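Local coordinates for protein diphosphomevalonate decarboxylase, putative (Trypanosoma brucei, PDB 2HKE) that probably catalyses the ATP-dependent decarboxylation of (R)-5-diphosphomevalonate to isopentenyl diphosphate, a step of the mevalonate pathway to isoprenoids and sterols, at residues P45-D56 with K96-P107. The protein carries 1 engineered substitution. Numbering follows the deposited sequence.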
ATOM      1  N   PRO A  45      -6.144  11.149   6.633  1.00 31.43           N
ATOM      2  CA  PRO A  45      -7.607  11.231   6.562  1.00 31.43           C
ATOM      3  C   PRO A  45      -8.311  10.059   5.904  1.00 31.25           C
ATOM      4  O   PRO A  45      -9.496   9.882   6.163  1.00 31.40           O
ATOM      5  CB  PRO A  45      -7.847  12.519   5.758  1.00 31.92           C
ATOM      6  CG  PRO A  45      -6.601  12.595   4.851  1.00 31.47           C
ATOM      7  CD  PRO A  45      -5.483  11.965   5.590  1.00 31.83           C
ATOM      8  N   PHE A  46      -7.594   9.258   5.090  1.00 30.49           N
ATOM      9  CA  PHE A  46      -8.212   8.205   4.285  1.00 29.06           C
ATOM     10  C   PHE A  46      -7.910   6.794   4.818  1.00 28.20           C
ATOM     11  O   PHE A  46      -6.771   6.489   5.176  1.00 26.15           O
ATOM     12  CB  PHE A  46      -7.759   8.292   2.827  1.00 30.02           C
ATOM     13  CG  PHE A  46      -7.949   9.662   2.218  1.00 30.18           C
ATOM     14  CD1 PHE A  46      -9.163  10.313   2.319  1.00 32.97           C
ATOM     15  CD2 PHE A  46      -6.895  10.311   1.604  1.00 32.06           C
ATOM     16  CE1 PHE A  46      -9.324  11.589   1.788  1.00 33.61           C
ATOM     17  CE2 PHE A  46      -7.054  11.563   1.070  1.00 30.66           C
ATOM     18  CZ  PHE A  46      -8.251  12.189   1.137  1.00 32.06           C
ATOM     19  N   ARG A  47      -8.934   5.949   4.776  1.00 27.30           N
ATOM     20  CA  ARG A  47      -8.857   4.587   5.307  1.00 26.31           C
ATOM     21  C   ARG A  47      -9.996   3.741   4.743  1.00 25.24           C
ATOM     22  O   ARG A  47     -10.968   4.278   4.163  1.00 23.92           O
ATOM     23  CB  ARG A  47      -8.886   4.607   6.841  1.00 27.68           C
ATOM     24  CG  ARG A  47     -10.256   4.864   7.478  1.00 28.12           C
ATOM     25  CD  ARG A  47     -10.836   6.246   7.191  1.00 33.76           C
ATOM     26  NE  ARG A  47     -12.243   6.388   7.632  1.00 35.92           N
ATOM     27  CZ  ARG A  47     -13.337   5.971   6.971  1.00 37.59           C
ATOM     28  NH1 ARG A  47     -13.268   5.319   5.816  1.00 37.09           N
ATOM     29  NH2 ARG A  47     -14.535   6.186   7.500  1.00 40.24           N
ATOM     30  N   SER A  48      -9.898   2.417   4.911  1.00 23.59           N
ATOM     31  CA  SER A  48     -11.036   1.542   4.683  1.00 23.88           C
ATOM     32  C   SER A  48     -11.640   1.169   6.019  1.00 23.90           C
ATOM     33  O   SER A  48     -10.959   1.097   7.032  1.00 23.54           O
ATOM     34  CB  SER A  48     -10.712   0.265   3.926  1.00 24.60           C
ATOM     35  OG  SER A  48     -10.042   0.567   2.733  1.00 26.29           O
ATOM     36  N   LYS A  49     -12.932   0.911   5.980  1.00 24.46           N
ATOM     37  CA  LYS A  49     -13.680   0.570   7.158  1.00 25.11           C
ATOM     38  C   LYS A  49     -14.575  -0.601   6.796  1.00 25.23           C
ATOM     39  O   LYS A  49     -15.203  -0.596   5.730  1.00 24.18           O
ATOM     40  CB  LYS A  49     -14.493   1.777   7.572  1.00 26.20           C
ATOM     41  CG  LYS A  49     -15.432   1.551   8.747  1.00 27.47           C
ATOM     42  CD  LYS A  49     -15.805   2.957   9.295  1.00 29.05           C
ATOM     43  CE  LYS A  49     -16.959   2.956  10.181  1.00 32.34           C
ATOM     44  NZ  LYS A  49     -17.366   4.396  10.458  1.00 31.90           N
ATOM     45  N   THR A  50     -14.591  -1.615   7.679  1.00 24.63           N
ATOM     46  CA  THR A  50     -15.508  -2.766   7.573  1.00 24.63           C
ATOM     47  C   THR A  50     -16.212  -3.026   8.895  1.00 24.16           C
ATOM     48  O   THR A  50     -15.591  -3.000   9.947  1.00 23.70           O
ATOM     49  CB  THR A  50     -14.778  -4.075   7.187  1.00 25.18           C
ATOM     50  OG1 THR A  50     -14.208  -3.951   5.893  1.00 28.71           O
ATOM     51  CG2 THR A  50     -15.681  -5.306   7.214  1.00 24.97           C
ATOM     52  N   SER A  51     -17.490  -3.330   8.780  1.00 24.29           N
ATOM     53  CA  SER A  51     -18.325  -3.786   9.878  1.00 25.60           C
ATOM     54  C   SER A  51     -18.810  -5.179   9.533  1.00 25.20           C
ATOM     55  O   SER A  51     -19.202  -5.459   8.397  1.00 25.32           O
ATOM     56  CB  SER A  51     -19.519  -2.836  10.101  1.00 25.52           C
ATOM     57  OG  SER A  51     -19.100  -1.629  10.744  1.00 26.23           O
ATOM     58  N   VAL A  52     -18.772  -6.077  10.500  1.00 26.62           N
ATOM     59  CA  VAL A  52     -19.326  -7.393  10.285  1.00 28.14           C
ATOM     60  C   VAL A  52     -20.326  -7.709  11.400  1.00 30.25           C
ATOM     61  O   VAL A  52     -20.130  -7.279  12.545  1.00 29.40           O
ATOM     62  CB  VAL A  52     -18.220  -8.490  10.188  1.00 27.55           C
ATOM     63  CG1 VAL A  52     -17.192  -8.132   9.087  1.00 25.15           C
ATOM     64  CG2 VAL A  52     -17.511  -8.698  11.539  1.00 26.11           C
ATOM     65  N   GLU A  53     -21.360  -8.472  11.050  1.00 32.99           N
ATOM     66  CA  GLU A  53     -22.334  -8.959  12.039  1.00 35.51           C
ATOM     67  C   GLU A  53     -22.605 -10.438  11.844  1.00 36.48           C
ATOM     68  O   GLU A  53     -22.943 -10.851  10.751  1.00 36.08           O
ATOM     69  CB  GLU A  53     -23.634  -8.167  11.920  1.00 35.90           C
ATOM     70  CG  GLU A  53     -24.521  -8.270  13.179  1.00 37.00           C
ATOM     71  CD  GLU A  53     -25.970  -7.797  12.951  1.00 39.57           C
ATOM     72  OE1 GLU A  53     -26.296  -7.124  11.935  1.00 44.59           O
ATOM     73  OE2 GLU A  53     -26.805  -8.139  13.808  1.00 48.76           O
ATOM     74  N   LEU A  54     -22.427 -11.250  12.888  1.00 39.11           N
ATOM     75  CA  LEU A  54     -22.764 -12.682  12.775  1.00 41.51           C
ATOM     76  C   LEU A  54     -24.270 -12.805  12.862  1.00 43.63           C
ATOM     77  O   LEU A  54     -24.910 -12.065  13.606  1.00 43.47           O
ATOM     78  CB  LEU A  54     -22.101 -13.548  13.848  1.00 41.83           C
ATOM     79  CG  LEU A  54     -20.601 -13.852  13.744  1.00 41.45           C
ATOM     80  CD1 LEU A  54     -20.277 -15.193  14.386  1.00 42.30           C
ATOM     81  CD2 LEU A  54     -20.132 -13.886  12.325  1.00 43.93           C
ATOM     82  N   ARG A  55     -24.824 -13.706  12.060  1.00 46.23           N
ATOM     83  CA  ARG A  55     -26.271 -13.871  11.949  1.00 48.70           C
ATOM     84  C   ARG A  55     -26.671 -15.348  12.043  1.00 50.41           C
ATOM     85  O   ARG A  55     -25.900 -16.266  11.671  1.00 50.83           O
ATOM     86  CB  ARG A  55     -26.763 -13.310  10.606  1.00 49.38           C
ATOM     87  CG  ARG A  55     -26.492 -11.830  10.345  1.00 51.28           C
ATOM     88  CD  ARG A  55     -27.352 -10.915  11.224  1.00 55.51           C
ATOM     89  NE  ARG A  55     -28.791 -11.161  11.076  1.00 57.02           N
ATOM     90  CZ  ARG A  55     -29.599 -10.591  10.173  1.00 58.15           C
ATOM     91  NH1 ARG A  55     -29.150  -9.703   9.292  1.00 58.56           N
ATOM     92  NH2 ARG A  55     -30.887 -10.913  10.148  1.00 58.26           N
ATOM     93  N   ASP A  56     -27.883 -15.560  12.559  1.00 52.43           N
ATOM     94  CA  ASP A  56     -28.579 -16.861  12.513  1.00 53.45           C
ATOM     95  C   ASP A  56     -29.811 -16.815  11.610  1.00 54.28           C
ATOM     96  O   ASP A  56     -30.175 -17.814  10.983  1.00 54.84           O
ATOM     97  CB  ASP A  56     -29.021 -17.255  13.918  1.00 54.14           C
ATOM     98  CG  ASP A  56     -27.928 -17.930  14.683  1.00 56.93           C
ATOM     99  OD1 ASP A  56     -27.504 -19.023  14.242  1.00 59.85           O
ATOM    100  OD2 ASP A  56     -27.480 -17.365  15.714  1.00 62.06           O
ATOM    101  N   LYS A  96     -22.455 -20.051  11.641  1.00 43.26           N
ATOM    102  CA  LYS A  96     -23.103 -18.764  11.533  1.00 41.87           C
ATOM    103  C   LYS A  96     -22.757 -18.189  10.176  1.00 40.18           C
ATOM    104  O   LYS A  96     -21.662 -18.424   9.661  1.00 39.39           O
ATOM    105  CB  LYS A  96     -22.597 -17.800  12.609  1.00 42.88           C
ATOM    106  CG  LYS A  96     -22.754 -18.273  14.032  1.00 43.49           C
ATOM    107  CD  LYS A  96     -24.150 -18.013  14.544  1.00 45.06           C
ATOM    108  CE  LYS A  96     -24.325 -18.525  15.986  1.00 46.47           C
ATOM    109  NZ  LYS A  96     -24.459 -20.023  15.985  1.00 48.57           N
ATOM    110  N   LYS A  97     -23.698 -17.437   9.614  1.00 38.30           N
ATOM    111  CA  LYS A  97     -23.447 -16.623   8.443  1.00 37.07           C
ATOM    112  C   LYS A  97     -23.104 -15.221   8.929  1.00 34.17           C
ATOM    113  O   LYS A  97     -23.365 -14.850  10.078  1.00 34.24           O
ATOM    114  CB  LYS A  97     -24.675 -16.535   7.532  1.00 37.63           C
ATOM    115  CG  LYS A  97     -25.268 -17.865   7.131  1.00 39.20           C
ATOM    116  CD  LYS A  97     -24.324 -18.683   6.275  1.00 40.62           C
ATOM    117  CE  LYS A  97     -24.788 -20.118   6.194  1.00 42.28           C
ATOM    118  NZ  LYS A  97     -24.939 -20.710   7.553  1.00 44.81           N
ATOM    119  N   VAL A  98     -22.549 -14.435   8.029  1.00 31.30           N
ATOM    120  CA  VAL A  98     -22.097 -13.121   8.373  1.00 29.05           C
ATOM    121  C   VAL A  98     -22.576 -12.099   7.343  1.00 27.87           C
ATOM    122  O   VAL A  98     -22.639 -12.394   6.149  1.00 27.18           O
ATOM    123  CB  VAL A  98     -20.557 -13.137   8.511  1.00 29.33           C
ATOM    124  CG1 VAL A  98     -19.876 -13.584   7.191  1.00 29.06           C
ATOM    125  CG2 VAL A  98     -20.038 -11.815   9.002  1.00 26.80           C
ATOM    126  N   ASN A  99     -22.964 -10.925   7.822  1.00 28.12           N
ATOM    127  CA  ASN A  99     -23.164  -9.741   6.968  1.00 27.76           C
ATOM    128  C   ASN A  99     -21.908  -8.896   7.065  1.00 26.50           C
ATOM    129  O   ASN A  99     -21.545  -8.486   8.150  1.00 26.87           O
ATOM    130  CB  ASN A  99     -24.305  -8.804   7.412  1.00 29.17           C
ATOM    131  CG  ASN A  99     -25.669  -9.470   7.440  1.00 32.65           C
ATOM    132  OD1 ASN A  99     -26.354  -9.409   8.470  1.00 39.54           O
ATOM    133  ND2 ASN A  99     -26.099 -10.041   6.325  1.00 36.24           N
ATOM    134  N   ILE A 100     -21.268  -8.646   5.938  1.00 25.88           N
ATOM    135  CA  ILE A 100     -20.079  -7.800   5.850  1.00 25.30           C
ATOM    136  C   ILE A 100     -20.433  -6.552   5.066  1.00 25.25           C
ATOM    137  O   ILE A 100     -21.010  -6.655   3.969  1.00 25.21           O
ATOM    138  CB  ILE A 100     -18.970  -8.517   5.041  1.00 25.12           C
ATOM    139  CG1 ILE A 100     -18.664  -9.905   5.616  1.00 23.73           C
ATOM    140  CG2 ILE A 100     -17.703  -7.672   4.973  1.00 24.47           C
ATOM    141  CD1 ILE A 100     -17.833 -10.735   4.689  1.00 23.59           C
ATOM    142  N   VAL A 101     -20.055  -5.404   5.610  1.00 24.55           N
ATOM    143  CA  VAL A 101     -20.335  -4.113   4.990  1.00 26.15           C
ATOM    144  C   VAL A 101     -19.033  -3.351   4.994  1.00 26.14           C
ATOM    145  O   VAL A 101     -18.439  -3.143   6.055  1.00 25.10           O
ATOM    146  CB  VAL A 101     -21.424  -3.347   5.787  1.00 25.79           C
ATOM    147  CG1 VAL A 101     -21.618  -1.938   5.230  1.00 26.71           C
ATOM    148  CG2 VAL A 101     -22.734  -4.145   5.824  1.00 26.67           C
ATOM    149  N   SER A 102     -18.553  -2.995   3.802  1.00 26.58           N
ATOM    150  CA  SER A 102     -17.242  -2.417   3.671  1.00 27.74           C
ATOM    151  C   SER A 102     -17.326  -1.109   2.899  1.00 28.47           C
ATOM    152  O   SER A 102     -18.080  -1.014   1.929  1.00 27.90           O
ATOM    153  CB  SER A 102     -16.336  -3.383   2.935  1.00 28.40           C
ATOM    154  OG  SER A 102     -16.195  -4.535   3.718  1.00 30.05           O
ATOM    155  N   GLU A 103     -16.563  -0.115   3.324  1.00 29.26           N
ATOM    156  CA  GLU A 103     -16.404   1.086   2.498  1.00 30.06           C
ATOM    157  C   GLU A 103     -15.020   1.705   2.660  1.00 29.66           C
ATOM    158  O   GLU A 103     -14.219   1.278   3.504  1.00 27.82           O
ATOM    159  CB  GLU A 103     -17.460   2.114   2.893  1.00 30.58           C
ATOM    160  CG  GLU A 103     -17.150   2.776   4.193  1.00 33.87           C
ATOM    161  CD  GLU A 103     -18.268   3.663   4.714  1.00 34.97           C
ATOM    162  OE1 GLU A 103     -19.462   3.430   4.364  1.00 42.01           O
ATOM    163  OE2 GLU A 103     -17.939   4.561   5.513  1.00 40.20           O
ATOM    164  N   ASN A 104     -14.754   2.759   1.894  1.00 29.61           N
ATOM    165  CA  ASN A 104     -13.562   3.569   2.128  1.00 29.49           C
ATOM    166  C   ASN A 104     -13.851   4.990   1.698  1.00 29.36           C
ATOM    167  O   ASN A 104     -14.821   5.215   0.989  1.00 28.74           O
ATOM    168  CB  ASN A 104     -12.340   2.985   1.390  1.00 28.82           C
ATOM    169  CG  ASN A 104     -12.333   3.316  -0.092  1.00 31.14           C
ATOM    170  OD1 ASN A 104     -12.119   4.458  -0.460  1.00 29.66           O
ATOM    171  ND2 ASN A 104     -12.567   2.323  -0.929  1.00 28.19           N
ATOM    172  N   ASN A 105     -13.031   5.924   2.143  1.00 30.42           N
ATOM    173  CA  ASN A 105     -13.222   7.347   1.820  1.00 31.11           C
ATOM    174  C   ASN A 105     -12.082   7.914   0.966  1.00 31.97           C
ATOM    175  O   ASN A 105     -11.838   9.108   0.972  1.00 32.02           O
ATOM    176  CB  ASN A 105     -13.388   8.159   3.093  1.00 31.48           C
ATOM    177  CG  ASN A 105     -12.136   8.197   3.947  1.00 29.47           C
ATOM    178  OD1 ASN A 105     -11.217   7.359   3.804  1.00 28.50           O
ATOM    179  ND2 ASN A 105     -12.064   9.190   4.832  1.00 31.67           N
ATOM    180  N   PHE A 106     -11.382   7.063   0.235  1.00 33.12           N
ATOM    181  CA  PHE A 106     -10.329   7.555  -0.633  1.00 34.97           C
ATOM    182  C   PHE A 106     -11.015   8.281  -1.767  1.00 36.42           C
ATOM    183  O   PHE A 106     -12.038   7.803  -2.291  1.00 36.23           O
ATOM    184  CB  PHE A 106      -9.459   6.435  -1.183  1.00 35.27           C
ATOM    185  CG  PHE A 106      -8.480   5.899  -0.176  1.00 34.95           C
ATOM    186  CD1 PHE A 106      -8.802   4.819   0.609  1.00 37.63           C
ATOM    187  CD2 PHE A 106      -7.239   6.500  -0.018  1.00 36.72           C
ATOM    188  CE1 PHE A 106      -7.900   4.333   1.572  1.00 36.25           C
ATOM    189  CE2 PHE A 106      -6.319   6.021   0.916  1.00 36.56           C
ATOM    190  CZ  PHE A 106      -6.664   4.944   1.725  1.00 37.34           C
ATOM    191  N   PRO A 107     -10.454   9.428  -2.172  1.00 37.95           N
ATOM    192  CA  PRO A 107     -11.016  10.129  -3.325  1.00 38.30           C
ATOM    193  C   PRO A 107     -11.169   9.195  -4.506  1.00 38.88           C
ATOM    194  O   PRO A 107     -10.267   8.405  -4.812  1.00 38.46           O
ATOM    195  CB  PRO A 107      -9.975  11.200  -3.626  1.00 38.39           C
ATOM    196  CG  PRO A 107      -9.365  11.458  -2.338  1.00 39.33           C
ATOM    197  CD  PRO A 107      -9.288  10.137  -1.625  1.00 38.40           C
TER
HETATM  198  O   HOH W   1     -15.654   5.623   4.749  1.00 41.15           O
HETATM  199  O   HOH W   2     -11.549  -0.501   0.682  1.00 29.49           O
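The ring of Phe-46 is held between two prolines: Pro-107 sets its CD over the centre of one face, 3.6 Å from the ring centroid, while CG of Pro-45 lies over the centre of the opposite face; Asn-105 CG lies at the ring's edge, in its plane. Phe-46 in turn lays its own CB over one face of the Phe-106 ring, a CH-pi contact of 3.5 Å to the centroid, and at the edge of that second ring sits CG of Asn-104. Next along, the amide of Asn-105 lies over a face of the Arg-47 guanidinium, the two planes 35° apart. Asn-105 CG stands between the backbone N and the carbonyl carbon (chi1 66°), which turns the amide toward segment 45-47: Asn-105 OD1 accepts from Arg-47 N at 2.9 Å, and Asn-105 ND2 donates to Pro-45 O at 3.0 Å. The Arg-47 end is held further by a salt bridge from NE to Glu-9 and by a water joining NH1 to Glu-103 OE2.

From here the two segments run as neighbouring antiparallel strands, 48-55 and 97-104, in the large mixed sheet of the N-terminal half of this GHMP-kinase-like fold. Lys-49 with Glu-103, Ser-51 with Val-101, Glu-53 with Asn-99 and Arg-55 with Lys-97 are hydrogen-bonded pairs, each joined by two N-H to O bonds; non-hydrogen-bonded pairs such as Thr-50 with Ser-102 alternate with them. Strand 5-15 pairs with 48-55 on the side away from 97-104, and helix 114-130 covers the face carrying Val-52 and Leu-54. There Thr-50 OG1 and Ser-102 OG share a hydrogen bond of 3.0 Å. On the other face, Arg-55 bends at chi2 and chi3, folding back so that NH1 reaches a lone pair of Asn-99 OD1 at 2.9 Å; Asn-99 ND2 is hydrogen-bonded to Thr-62 OG1. Where strand 48-55 ends and 97-104 begins, Asp-56 OD1 and Lys-96 NZ make a long salt bridge of 3.6 Å, and the ammonium is also hydrogen-bonded to Glu-92 O.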